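Local structure of fluoroacetyl-CoA-specific thioesterase-like domain-containing protein (Thermanaerovibrio acidaminovorans, 3QOO) at residues A[24-29]-A[41-46]; A[55-58]-A[64-67]; A[90-93]-A[99-102]. The protein is of unknown function but probably acts on acyl-CoA thioesters, as the related fluoroacetyl-CoA-specific thioesterase does. All blocks are in the same frame, centred on the assembly; numbering follows the deposited sequence.

Contact 1: A[24-29]-A[41-46]. With NA (sodium ion), chain B.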
ATOM      1  N   VAL A  24      -2.223   7.072 -15.686  0.58 10.88           N
ATOM      2  CA  VAL A  24      -3.531   6.480 -15.411  0.58 11.36           C
ATOM      3  C   VAL A  24      -3.395   5.168 -14.598  0.58 11.26           C
ATOM      4  O   VAL A  24      -4.205   4.891 -13.716  0.58 13.01           O
ATOM      5  CB  VAL A  24      -4.387   6.325 -16.721  0.58 11.89           C
ATOM      6  CG1 VAL A  24      -3.723   5.364 -17.700  0.58 11.75           C
ATOM      7  CG2 VAL A  24      -5.868   5.975 -16.406  0.58 14.32           C
ATOM      8  N   SER A  25      -2.326   4.389 -14.817  1.00 11.81           N
ATOM      9  CA  SER A  25      -2.158   3.142 -14.066  1.00 12.69           C
ATOM     10  C   SER A  25      -1.844   3.364 -12.603  1.00 11.92           C
ATOM     11  O   SER A  25      -1.961   2.463 -11.783  1.00 13.50           O
ATOM     12  CB  SER A  25      -1.124   2.253 -14.709  1.00 13.00           C
ATOM     13  OG  SER A  25       0.146   2.822 -14.664  1.00 13.82           O
ATOM     14  N   ASP A  26      -1.451   4.581 -12.248  1.00 11.56           N
ATOM     15  CA  ASP A  26      -1.149   4.975 -10.884  1.00 11.57           C
ATOM     16  C   ASP A  26      -2.348   5.569 -10.174  1.00 11.21           C
ATOM     17  O   ASP A  26      -2.248   5.869  -8.995  1.00 12.96           O
ATOM     18  CB  ASP A  26      -0.012   6.016 -10.878  1.00 12.29           C
ATOM     19  CG  ASP A  26       1.227   5.541 -11.584  1.00 14.33           C
ATOM     20  OD1 ASP A  26       1.712   4.472 -11.169  1.00 15.34           O
ATOM     21  OD2 ASP A  26       1.704   6.223 -12.527  1.00 15.08           O
ATOM     22  N   THR A  27      -3.480   5.750 -10.852  1.00 12.99           N
ATOM     23  CA  THR A  27      -4.659   6.402 -10.263  1.00 15.03           C
ATOM     24  C   THR A  27      -5.811   5.432 -10.210  1.00 16.80           C
ATOM     25  O   THR A  27      -6.720   5.572  -9.355  1.00 17.12           O
ATOM     26  CB  THR A  27      -5.106   7.638 -11.056  1.00 15.17           C
ATOM     27  OG1 THR A  27      -5.665   7.227 -12.326  1.00 18.60           O
ATOM     28  CG2 THR A  27      -4.001   8.635 -11.251  1.00 16.64           C
ATOM     29  N   VAL A  28      -5.833   4.479 -11.149  1.00 17.09           N
ATOM     30  CA  VAL A  28      -6.967   3.566 -11.286  1.00 19.18           C
ATOM     31  C   VAL A  28      -7.040   2.691 -10.051  1.00 18.68           C
ATOM     32  O   VAL A  28      -8.122   2.207  -9.663  1.00 19.29           O
ATOM     33  CB  VAL A  28      -6.860   2.686 -12.556  1.00 20.41           C
ATOM     34  CG1 VAL A  28      -6.893   3.553 -13.790  1.00 23.96           C
ATOM     35  CG2 VAL A  28      -5.645   1.750 -12.498  1.00 20.73           C
ATOM     36  N   THR A  29      -5.879   2.517  -9.420  1.00 18.10           N
ATOM     37  CA  THR A  29      -5.732   1.755  -8.188  1.00 18.07           C
ATOM     38  C   THR A  29      -6.285   2.458  -6.926  1.00 18.00           C
ATOM     39  O   THR A  29      -6.247   1.891  -5.804  1.00 17.30           O
ATOM     40  CB  THR A  29      -4.286   1.360  -8.010  1.00 18.18           C
ATOM     41  OG1 THR A  29      -3.429   2.494  -8.246  1.00 15.61           O
ATOM     42  CG2 THR A  29      -3.930   0.260  -9.037  1.00 19.41           C
ATOM     43  N   THR A  41      -2.882   5.459  -3.103  1.00  7.97           N
ATOM     44  CA  THR A  41      -2.026   4.964  -2.044  1.00  8.27           C
ATOM     45  C   THR A  41      -1.248   3.734  -2.482  1.00  8.94           C
ATOM     46  O   THR A  41      -0.070   3.608  -2.161  1.00  9.32           O
ATOM     47  CB  THR A  41      -2.830   4.645  -0.800  1.00  8.81           C
ATOM     48  OG1 THR A  41      -3.650   5.783  -0.491  1.00 10.05           O
ATOM     49  CG2 THR A  41      -1.915   4.358   0.394  1.00  9.90           C
ATOM     50  N   ALA A  42      -1.882   2.845  -3.235  1.00  8.77           N
ATOM     51  CA  ALA A  42      -1.210   1.651  -3.727  1.00  8.83           C
ATOM     52  C   ALA A  42      -0.021   2.024  -4.602  1.00  8.89           C
ATOM     53  O   ALA A  42       1.043   1.374  -4.540  1.00  9.94           O
ATOM     54  CB  ALA A  42      -2.163   0.755  -4.525  1.00 10.58           C
ATOM     55  N   ALA A  43      -0.161   3.067  -5.414  1.00  8.77           N
ATOM     56  CA  ALA A  43       0.935   3.525  -6.260  1.00  9.54           C
ATOM     57  C   ALA A  43       2.080   4.067  -5.428  1.00  9.43           C
ATOM     58  O   ALA A  43       3.248   3.816  -5.744  1.00 10.16           O
ATOM     59  CB  ALA A  43       0.448   4.576  -7.242  1.00 10.78           C
ATOM     60  N   PHE A  44       1.793   4.867  -4.420  1.00  8.67           N
ATOM     61  CA  PHE A  44       2.847   5.324  -3.510  1.00  8.14           C
ATOM     62  C   PHE A  44       3.569   4.149  -2.897  1.00  8.31           C
ATOM     63  O   PHE A  44       4.806   4.138  -2.809  1.00  9.83           O
ATOM     64  CB  PHE A  44       2.299   6.228  -2.410  1.00  8.98           C
ATOM     65  CG  PHE A  44       1.949   7.606  -2.873  1.00  8.56           C
ATOM     66  CD1 PHE A  44       2.917   8.532  -3.147  1.00 10.28           C
ATOM     67  CD2 PHE A  44       0.641   8.015  -2.954  1.00 11.01           C
ATOM     68  CE1 PHE A  44       2.617   9.791  -3.564  1.00 11.14           C
ATOM     69  CE2 PHE A  44       0.325   9.302  -3.353  1.00 10.16           C
ATOM     70  CZ  PHE A  44       1.311  10.188  -3.660  1.00 11.32           C
ATOM     71  N   LEU A  45       2.814   3.132  -2.487  1.00  8.58           N
ATOM     72  CA  LEU A  45       3.397   1.949  -1.874  1.00  9.90           C
ATOM     73  C   LEU A  45       4.276   1.175  -2.868  1.00  9.69           C
ATOM     74  O   LEU A  45       5.405   0.795  -2.542  1.00  9.86           O
ATOM     75  CB  LEU A  45       2.295   1.074  -1.286  1.00 11.18           C
ATOM     76  CG  LEU A  45       2.660   0.196  -0.092  1.00 14.65           C
ATOM     77  CD1 LEU A  45       1.411  -0.284   0.596  1.00 18.63           C
ATOM     78  CD2 LEU A  45       3.538  -0.970  -0.468  1.00 15.28           C
ATOM     79  N   GLU A  46       3.776   0.940  -4.070  1.00  9.78           N
ATOM     80  CA  GLU A  46       4.532   0.211  -5.071  1.00 10.71           C
ATOM     81  C   GLU A  46       5.892   0.890  -5.322  1.00 10.44           C
ATOM     82  O   GLU A  46       6.924   0.234  -5.483  1.00 10.69           O
ATOM     83  CB  GLU A  46       3.732   0.141  -6.369  1.00 12.77           C
ATOM     84  CG  GLU A  46       4.443  -0.599  -7.459  1.00 16.97           C
ATOM     85  CD  GLU A  46       3.704  -0.582  -8.773  1.00 22.51           C
ATOM     86  OE1 GLU A  46       2.517  -0.186  -8.793  1.00 24.45           O
ATOM     87  OE2 GLU A  46       4.328  -0.984  -9.778  1.00 27.15           O
TER
HETATM   88 NA    NA B 136       1.383   3.802 -16.451  1.00 16.03          NA
HETATM   89  O   HOH W   1      -0.761   4.119 -17.602  1.00 14.88           O
HETATM   90  O   HOH W   2       2.946   2.837  -9.177  1.00 26.34           O
HETATM   91  O   HOH W   3      -5.051   2.275  -3.300  1.00  9.28           O
HETATM   92  O   HOH W   4       3.392   3.687 -15.226  1.00 24.59           O
HETATM   93  O   HOH W   5       1.672   1.603 -17.369  1.00 24.02           O
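Asp-26 and Ala-43 bring the irregular loop 24-29 against the first turns of helix 41-56, their CA atoms 5.3 Å apart, with Thr-29 and Ala-42 less close at 6.4 Å. No direct hydrogen bond crosses between the segments; the touching is done by the small methyls of Ala-42 and Ala-43. Ala-43 CB lies 3.5 Å from the backbone oxygen Asp-26 O and also touches Asp-26 CB. Beside it, Ala-42 CB meets Thr-29 CB at 4.1 Å. With chi1 at 47°, Thr-29 OG1 sits between its own backbone N and carbonyl carbon, where it hydrogen-bonds Ser-40 OG, which in turn bonds Ala-43 N. Two waters supplement these van der Waals touches. One donates to Thr-29 O and accepts from Ala-42 N; the other donates to Asp-26 OD1 at 2.9 Å and only weakly to Glu-46 OE1. The carboxylates of these two residues are not in contact: Asp-26 is held by Ser-23 OG and a salt bridge to Lys-20, Glu-46 by a salt bridge to Arg-31 of the second subunit. Elsewhere on the loop, Ser-25 OG binds the sodium ion at 2.4 Å, and Ser-23 and waters are further ligands. This is the entry to the long central helix of a hot-dog fold, from a loop that reaches the dimer interface.

Contact 2: A[55-58]-A[64-67]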
ATOM      1  N   ILE A  55      17.619  -0.350  -2.932  1.00 10.95           N
ATOM      2  CA  ILE A  55      18.613  -0.032  -1.926  1.00 12.09           C
ATOM      3  C   ILE A  55      19.209  -1.299  -1.350  1.00 12.17           C
ATOM      4  O   ILE A  55      20.418  -1.387  -1.159  1.00 13.49           O
ATOM      5  CB  ILE A  55      17.978   0.806  -0.785  1.00 11.86           C
ATOM      6  CG1 ILE A  55      17.558   2.183  -1.293  1.00 12.73           C
ATOM      7  CG2 ILE A  55      18.915   0.932   0.412  1.00 13.52           C
ATOM      8  CD1 ILE A  55      16.599   2.901  -0.429  1.00 14.67           C
ATOM      9  N   LEU A  56      18.375  -2.291  -1.035  1.00 12.13           N
ATOM     10  CA  LEU A  56      18.833  -3.425  -0.239  1.00 12.37           C
ATOM     11  C   LEU A  56      19.381  -4.597  -1.034  1.00 11.71           C
ATOM     12  O   LEU A  56      20.407  -5.136  -0.682  1.00 12.77           O
ATOM     13  CB  LEU A  56      17.708  -3.981   0.617  1.00 11.81           C
ATOM     14  CG  LEU A  56      17.051  -2.995   1.600  1.00 13.86           C
ATOM     15  CD1 LEU A  56      15.982  -3.734   2.380  1.00 14.05           C
ATOM     16  CD2 LEU A  56      18.078  -2.382   2.552  1.00 15.33           C
ATOM     17  N   ASP A  57      18.691  -5.030  -2.082  1.00 10.99           N
ATOM     18  CA  ASP A  57      18.905  -6.414  -2.529  1.00 11.75           C
ATOM     19  C   ASP A  57      20.270  -6.618  -3.155  1.00 12.00           C
ATOM     20  O   ASP A  57      20.898  -7.662  -2.955  1.00 12.48           O
ATOM     21  CB  ASP A  57      17.768  -6.907  -3.430  1.00 12.70           C
ATOM     22  CG  ASP A  57      16.529  -7.225  -2.632  1.00 13.50           C
ATOM     23  OD1 ASP A  57      16.278  -6.547  -1.635  1.00 15.62           O
ATOM     24  OD2 ASP A  57      15.858  -8.200  -2.932  1.00 17.75           O
ATOM     25  N   HIS A  58      20.773  -5.609  -3.867  1.00 12.64           N
ATOM     26  CA  HIS A  58      22.083  -5.747  -4.513  1.00 13.81           C
ATOM     27  C   HIS A  58      23.206  -5.784  -3.478  1.00 14.27           C
ATOM     28  O   HIS A  58      24.325  -6.159  -3.812  1.00 17.31           O
ATOM     29  CB  HIS A  58      22.306  -4.682  -5.597  1.00 15.19           C
ATOM     30  CG  HIS A  58      22.535  -3.304  -5.063  1.00 15.45           C
ATOM     31  ND1 HIS A  58      21.498  -2.467  -4.684  1.00 16.06           N
ATOM     32  CD2 HIS A  58      23.678  -2.597  -4.874  1.00 17.56           C
ATOM     33  CE1 HIS A  58      22.007  -1.317  -4.268  1.00 16.79           C
ATOM     34  NE2 HIS A  58      23.327  -1.364  -4.394  1.00 18.43           N
ATOM     35  N   PHE A  64      20.206 -14.600  -1.308  1.00 12.62           N
ATOM     36  CA  PHE A  64      19.392 -13.856  -0.366  1.00 12.28           C
ATOM     37  C   PHE A  64      18.702 -12.693  -1.081  1.00 12.11           C
ATOM     38  O   PHE A  64      19.265 -12.077  -1.979  1.00 13.84           O
ATOM     39  CB  PHE A  64      20.248 -13.352   0.808  1.00 11.90           C
ATOM     40  CG  PHE A  64      20.764 -14.466   1.667  1.00 13.62           C
ATOM     41  CD1 PHE A  64      20.057 -14.928   2.771  1.00 15.28           C
ATOM     42  CD2 PHE A  64      21.908 -15.129   1.327  1.00 16.02           C
ATOM     43  CE1 PHE A  64      20.531 -15.990   3.521  1.00 17.41           C
ATOM     44  CE2 PHE A  64      22.358 -16.194   2.075  1.00 19.20           C
ATOM     45  CZ  PHE A  64      21.690 -16.619   3.157  1.00 19.42           C
ATOM     46  N   VAL A  65      17.479 -12.393  -0.648  1.00 12.50           N
ATOM     47  CA  VAL A  65      16.679 -11.268  -1.134  1.00 12.91           C
ATOM     48  C   VAL A  65      15.933 -10.670   0.049  1.00 11.63           C
ATOM     49  O   VAL A  65      15.897 -11.245   1.137  1.00 12.37           O
ATOM     50  CB  VAL A  65      15.680 -11.695  -2.250  1.00 14.64           C
ATOM     51  CG1 VAL A  65      16.451 -12.220  -3.539  1.00 16.88           C
ATOM     52  CG2 VAL A  65      14.692 -12.701  -1.701  1.00 14.77           C
ATOM     53  N   SER A  66      15.271  -9.528  -0.159  1.00 11.59           N
ATOM     54  CA  SER A  66      14.422  -8.943   0.882  1.00 12.05           C
ATOM     55  C   SER A  66      12.943  -9.138   0.547  1.00 12.02           C
ATOM     56  O   SER A  66      12.574  -9.236  -0.620  1.00 13.13           O
ATOM     57  CB  SER A  66      14.711  -7.446   1.102  1.00 11.63           C
ATOM     58  OG  SER A  66      14.310  -6.649   0.029  1.00 11.66           O
ATOM     59  N   VAL A  67      12.119  -9.185   1.589  1.00 11.71           N
ATOM     60  CA  VAL A  67      10.674  -9.332   1.426  1.00 11.53           C
ATOM     61  C   VAL A  67      10.001  -8.317   2.323  1.00 11.23           C
ATOM     62  O   VAL A  67      10.396  -8.124   3.431  1.00 11.32           O
ATOM     63  CB  VAL A  67      10.235 -10.761   1.789  1.00 12.80           C
ATOM     64  CG1 VAL A  67       8.762 -10.890   1.663  1.00 16.28           C
ATOM     65  CG2 VAL A  67      10.887 -11.813   0.881  1.00 14.95           C
TER
HETATM   66  O   HOH W   6      13.118  -8.397  -3.135  1.00 17.20           O
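Asp-57 OD2 receives two donors: Ser-66 N at 3.1 Å and a water at 2.8 Å. The same water donates to Ser-66 O, 2.7 Å away, and so bridges the carboxylate to the C=O of the residue whose N-H it already holds directly. The amide bond is nearly straight, at 171° about its hydrogen, yet it reaches OD2 from above the carboxylate plane, 38° out of it. The other oxygen is met differently. Ser-66 OG donates to Asp-57 OD1 over only 2.6 Å, and OD1 receives it on its syn lone pair, the side of the other oxygen. This hydroxyl can turn to the aspartate because chi1 of Ser-66, 69°, sets OG between the residue's backbone N and carbonyl carbon. Two oxygens of one carboxylate thus hold side chain and backbone of a single serine, which fixes the rotation of the carboxylate. Apolar atoms flank the polar pair: Val-65 CB approaches Asp-57 OD2 to 3.6 Å, and Leu-56 CD1 packs on Ser-66 CB and OG at 4.1 Å. Ser-66 OG also accepts from Arg-119 NE on the adjoining strand 110-123. A hydroxyl placed between guanidinium and carboxylate would probably be polarised, which fits the short bond to OD1, and the resulting chain of bonds ties the 3-10 turn that follows helix 41-56 to the start of strand 64-75.

Contact 3: A[90-93]-A[99-102]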
ATOM      1  N   THR A  90      14.899   5.933   2.561  1.00  9.69           N
ATOM      2  CA  THR A  90      16.079   6.035   3.421  1.00  9.98           C
ATOM      3  C   THR A  90      16.079   4.945   4.471  1.00  9.29           C
ATOM      4  O   THR A  90      15.054   4.704   5.103  1.00 10.07           O
ATOM      5  CB  THR A  90      16.090   7.380   4.172  1.00 11.33           C
ATOM      6  OG1 THR A  90      15.966   8.448   3.227  1.00 12.80           O
ATOM      7  CG2 THR A  90      17.367   7.554   4.992  1.00 12.75           C
ATOM      8  N   VAL A  91      17.215   4.310   4.708  1.00  9.26           N
ATOM      9  CA  VAL A  91      17.339   3.356   5.805  1.00  9.89           C
ATOM     10  C   VAL A  91      17.204   4.082   7.140  1.00 10.86           C
ATOM     11  O   VAL A  91      17.998   4.993   7.454  1.00 12.05           O
ATOM     12  CB  VAL A  91      18.659   2.583   5.753  1.00 10.19           C
ATOM     13  CG1 VAL A  91      18.803   1.691   6.989  1.00 11.67           C
ATOM     14  CG2 VAL A  91      18.748   1.800   4.434  1.00 11.57           C
ATOM     15  N   ASP A  92      16.198   3.704   7.922  0.65 10.35           N
ATOM     16  CA  ASP A  92      15.933   4.310   9.223  0.65 12.28           C
ATOM     17  C   ASP A  92      16.637   3.557  10.347  0.65 12.64           C
ATOM     18  O   ASP A  92      17.329   4.161  11.170  0.65 13.28           O
ATOM     19  CB  ASP A  92      14.415   4.354   9.477  0.65 13.97           C
ATOM     20  CG  ASP A  92      14.083   4.989  10.795  0.65 15.05           C
ATOM     21  OD1 ASP A  92      14.284   6.212  10.905  0.65 18.40           O
ATOM     22  OD2 ASP A  92      13.644   4.266  11.715  0.65 18.65           O
ATOM     23  N   ARG A  93      16.479   2.239  10.356  1.00 12.70           N
ATOM     24  CA  ARG A  93      17.115   1.406  11.354  1.00 14.38           C
ATOM     25  C   ARG A  93      17.204  -0.032  10.903  1.00 14.64           C
ATOM     26  O   ARG A  93      16.519  -0.440   9.981  1.00 13.21           O
ATOM     27  CB  ARG A  93      16.443   1.511  12.688  1.00 17.80           C
ATOM     28  CG  ARG A  93      15.103   0.942  12.715  1.00 19.34           C
ATOM     29  CD  ARG A  93      14.457   1.140  14.118  1.00 22.49           C
ATOM     30  NE  ARG A  93      13.189   0.432  14.259  1.00 25.16           N
ATOM     31  CZ  ARG A  93      12.003   0.856  13.832  1.00 26.25           C
ATOM     32  NH1 ARG A  93      11.850   2.031  13.211  1.00 24.97           N
ATOM     33  NH2 ARG A  93      10.947   0.079  14.045  1.00 27.20           N
ATOM     34  N   VAL A  99      15.123  -4.482   8.139  1.00 12.94           N
ATOM     35  CA  VAL A  99      15.498  -3.119   7.862  1.00 11.37           C
ATOM     36  C   VAL A  99      14.204  -2.319   7.788  1.00 10.84           C
ATOM     37  O   VAL A  99      13.261  -2.713   7.089  1.00 11.62           O
ATOM     38  CB  VAL A  99      16.301  -2.975   6.542  1.00 12.11           C
ATOM     39  CG1 VAL A  99      16.722  -1.529   6.342  1.00 13.14           C
ATOM     40  CG2 VAL A  99      17.513  -3.930   6.510  1.00 15.11           C
ATOM     41  N   VAL A 100      14.153  -1.199   8.502  1.00 10.54           N
ATOM     42  CA  VAL A 100      13.015  -0.280   8.387  1.00 10.81           C
ATOM     43  C   VAL A 100      13.504   0.945   7.587  1.00  9.95           C
ATOM     44  O   VAL A 100      14.563   1.514   7.903  1.00 10.94           O
ATOM     45  CB  VAL A 100      12.495   0.149   9.761  1.00 11.94           C
ATOM     46  CG1 VAL A 100      11.333   1.136   9.574  1.00 13.14           C
ATOM     47  CG2 VAL A 100      12.012  -1.064  10.592  1.00 14.21           C
ATOM     48  N   LEU A 101      12.764   1.288   6.548  1.00  9.39           N
ATOM     49  CA  LEU A 101      13.035   2.412   5.689  1.00  9.47           C
ATOM     50  C   LEU A 101      11.911   3.419   5.762  1.00  9.34           C
ATOM     51  O   LEU A 101      10.740   3.036   5.854  1.00 10.48           O
ATOM     52  CB  LEU A 101      13.189   1.927   4.249  1.00 10.20           C
ATOM     53  CG  LEU A 101      14.285   0.850   4.083  1.00 11.24           C
ATOM     54  CD1 LEU A 101      13.666  -0.542   4.023  1.00 12.42           C
ATOM     55  CD2 LEU A 101      15.103   1.091   2.837  1.00 12.86           C
ATOM     56  N   SER A 102      12.259   4.701   5.721  1.00  9.04           N
ATOM     57  CA  SER A 102      11.291   5.756   5.627  1.00  9.18           C
ATOM     58  C   SER A 102      11.197   6.258   4.186  1.00  9.19           C
ATOM     59  O   SER A 102      12.089   6.031   3.379  1.00 10.63           O
ATOM     60  CB  SER A 102      11.715   6.881   6.533  1.00 11.30           C
ATOM     61  OG  SER A 102      12.949   7.417   6.145  1.00 15.96           O
TER
HETATM   62  O   HOH W   7      13.311   9.241   3.074  1.00 16.38           O
HETATM   63  O   HOH W   8      14.580   7.766   8.323  0.65 27.48           O
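Arg-93 sets out with CG between its backbone N and carbonyl carbon (chi1 68°) and then runs extended to NE, so that it lies alongside Val-100 with both side chains pointing the same way. Its guanidinium is thereby laid over the valine: Val-100 CG2 stands above the centre of one face, 3.8 Å from Arg-93 CZ. At the edge of the same group, in its plane, Asp-92 OD2 forms a salt bridge with Arg-93 NH1 at 3.2 Å in the conformer given, one of two, while NE pairs with Glu-95. The methyl over one face and the bond from NE to Glu-95 would restrain the group's rotation.

The backbone places the neighbours Asp-92 and Arg-93 on the same partner residue. Both face Val-100, a classic beta bulge, and Val-100 O accepts from Asp-92 N (2.7 Å) and Arg-93 N (3.2 Å). Val-100 N returns a bond to Arg-93 O at 2.9 Å. Before the bulge the antiparallel register is regular: Thr-90 and Ser-102 form a hydrogen-bonded pair, joined by Thr-90 N to Ser-102 O and Ser-102 N to Thr-90 O, both 2.9 Å, and Val-91 and Leu-101 a non-hydrogen-bonded one. The short strand axes run at 128°, well away from strict antiparallel.

On the opposite face from Arg-93 and Val-100, Val-91 CG1 meets Val-99 CG1 at 3.9 Å and Val-91 CG2 meets Leu-101 CD2 at 4.0 Å. Those three side chains pack against Ile-55 and Leu-56 of helix 41-56, whereas Arg-93 and Val-100 touch Arg-70 of strand 64-75. Backbone bonds from Val-99 and Leu-101 continue the sheet into strand 110-123.

How the contacts relate
The contacts follow one another along the chain, each closing before the next opens. Contacts 1 and 2 sit near the two ends of helix 41-56, their centres 23 Å apart on opposite sides of the chain's centre, with about 10 Å between nearest atoms. Contact 3 is 22 Å from contact 1 but 13 Å from contact 2, centre to centre, and the last two touch through the end of the helix and the face of the hairpin turned to it. Contacts 2 and 3 reach the same antiparallel sheet, through strand 64-75, outermost within the chain, and hairpin 84-95/98-107. The helix is thus wrapped by the sheet as in hot-dog proteins, while contacts 1 and 2 also meet the second subunit.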